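Local coordinates for EDTA monooxygenase (EDTA-degrading bacterium BNC1, PDB 5DQP) that oxidises the metal chelator EDTA as a luciferase-like monooxygenase, using reduced FMN probably supplied by a partner flavin reductase, at the interface of chains A and B. Numbering follows the deposited sequence. Chains: chain A/B, EDTA monooxygenase.

The interface of chains A and B. Residues chain A 99-101, 104, 136; chain B 99-101, 104, 136.
Threonine and tyrosine use the same first torsion here: in A:Thr104, near the start of helix 102-115, OG1 lies anti to the carbonyl carbon (chi1 -62°), and in B:Tyr136, just past helix 130-135, CG does likewise (chi1 -64°). Chi1 points the phenol OH at the threonine hydroxyl across the two-fold interface of the deposited pair, which may be the biological dimer. A chi2 of 86° turns the ring edge-on to A:Thr104 OG1 and A:Leu101 CB, the tyrosine and threonine side chains crossing at about a right angle. The hydrogen bond between A:Thr104 OG1 and B:Tyr136 OH is 2.8 Å; its two-fold twin, from A:Tyr136 OH to B:Thr104 OG1, is 2.6 Å. Which hydroxyl donates is not settled by the model. Each tyrosine ring is backed on one face by its own chain; in A, A:Phe99 CB lies 3.6 Å above the plane of A:Tyr136, over its centre, which should help hold the phenol in place. Around the axis A:Leu101 and B:Leu101 meet tip to tip, with A:Leu101 CD1 4.0 Å from B:Leu101 CG. B:Leu101 also lays CD1 against A:Tyr136 CE1, 3.7 Å away. Water extends the polar pair, tying each threonine to the other subunit's backbone. Water 1 lies 2.7 Å from A:Thr104 OG1. The same water is 2.8 Å from B:Phe99 O, a backbone carbonyl, while its counterpart, water 2, joins B:Thr104 OG1 to A:Phe99 O.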
# COMPACT_ATOMS: atom_id res chain seq x y z
N PHE A 99 -1.65 13.95 7.18
CA PHE A 99 -2.83 13.50 6.52
C PHE A 99 -2.78 11.99 6.35
O PHE A 99 -2.79 11.47 5.27
CB PHE A 99 -2.99 14.19 5.18
CG PHE A 99 -2.90 15.68 5.28
CD1 PHE A 99 -3.95 16.39 5.74
CD2 PHE A 99 -1.74 16.33 4.99
CE1 PHE A 99 -3.86 17.74 5.86
CE2 PHE A 99 -1.64 17.68 5.10
CZ PHE A 99 -2.70 18.39 5.54
N SER A 100 -2.72 11.32 7.47
CA SER A 100 -2.92 9.89 7.57
C SER A 100 -3.72 9.63 8.85
O SER A 100 -3.64 10.40 9.81
CB SER A 100 -1.58 9.13 7.58
OG SER A 100 -0.89 9.26 6.35
N LEU A 101 -4.50 8.57 8.83
CA LEU A 101 -5.09 8.05 10.07
C LEU A 101 -4.10 7.10 10.75
O LEU A 101 -3.63 6.15 10.11
CB LEU A 101 -6.39 7.34 9.77
CG LEU A 101 -7.35 8.30 9.05
CD1 LEU A 101 -8.55 7.57 8.49
CD2 LEU A 101 -7.81 9.42 10.06
N THR A 104 -4.79 3.23 10.51
CA THR A 104 -4.56 2.77 9.15
C THR A 104 -3.07 2.72 8.82
O THR A 104 -2.57 1.70 8.34
CB THR A 104 -5.30 3.68 8.18
OG1 THR A 104 -6.71 3.58 8.45
CG2 THR A 104 -5.03 3.23 6.76
N TYR A 136 -7.07 16.93 1.24
CA TYR A 136 -7.70 16.46 2.47
C TYR A 136 -8.58 17.51 3.11
O TYR A 136 -8.88 17.41 4.30
CB TYR A 136 -6.63 15.97 3.45
CG TYR A 136 -5.90 14.79 2.86
CD1 TYR A 136 -6.39 13.51 3.02
CD2 TYR A 136 -4.77 14.96 2.07
CE1 TYR A 136 -5.77 12.43 2.46
CE2 TYR A 136 -4.13 13.87 1.48
CZ TYR A 136 -4.63 12.61 1.69
OH TYR A 136 -4.04 11.50 1.15
N PHE B 99 -14.24 5.03 7.67
CA PHE B 99 -13.00 5.34 8.34
C PHE B 99 -11.84 5.29 7.35
O PHE B 99 -10.93 4.56 7.50
CB PHE B 99 -12.81 4.43 9.57
CG PHE B 99 -13.92 4.56 10.58
CD1 PHE B 99 -14.02 5.69 11.35
CD2 PHE B 99 -14.87 3.61 10.70
CE1 PHE B 99 -15.03 5.85 12.25
CE2 PHE B 99 -15.88 3.75 11.61
CZ PHE B 99 -15.97 4.87 12.38
N SER B 100 -11.93 6.11 6.34
CA SER B 100 -10.93 6.26 5.31
C SER B 100 -10.92 7.72 4.89
O SER B 100 -11.94 8.40 4.94
CB SER B 100 -11.23 5.36 4.10
OG SER B 100 -11.11 3.99 4.44
N LEU B 101 -9.78 8.17 4.46
CA LEU B 101 -9.73 9.45 3.76
C LEU B 101 -9.93 9.22 2.26
O LEU B 101 -9.25 8.37 1.68
CB LEU B 101 -8.39 10.13 4.01
CG LEU B 101 -7.99 10.16 5.48
CD1 LEU B 101 -6.58 10.74 5.65
CD2 LEU B 101 -9.01 11.01 6.22
N THR B 104 -6.67 9.30 -0.13
CA THR B 104 -5.76 8.18 0.07
C THR B 104 -6.34 6.89 -0.50
O THR B 104 -5.66 6.15 -1.23
CB THR B 104 -5.46 8.02 1.56
OG1 THR B 104 -4.79 9.20 2.03
CG2 THR B 104 -4.57 6.81 1.80
N TYR B 136 -10.55 4.72 15.61
CA TYR B 136 -10.46 6.00 14.93
C TYR B 136 -10.99 7.12 15.80
O TYR B 136 -11.18 8.24 15.31
CB TYR B 136 -11.18 5.94 13.58
CG TYR B 136 -10.49 4.95 12.68
CD1 TYR B 136 -10.81 3.59 12.72
CD2 TYR B 136 -9.49 5.37 11.82
CE1 TYR B 136 -10.15 2.69 11.90
CE2 TYR B 136 -8.82 4.48 11.00
CZ TYR B 136 -9.15 3.15 11.04
OH TYR B 136 -8.47 2.27 10.22
O HOH W 1 -8.34 4.17 6.42
O HOH W 2 -3.26 8.85 4.33
O HOH W 3 -1.90 9.12 0.49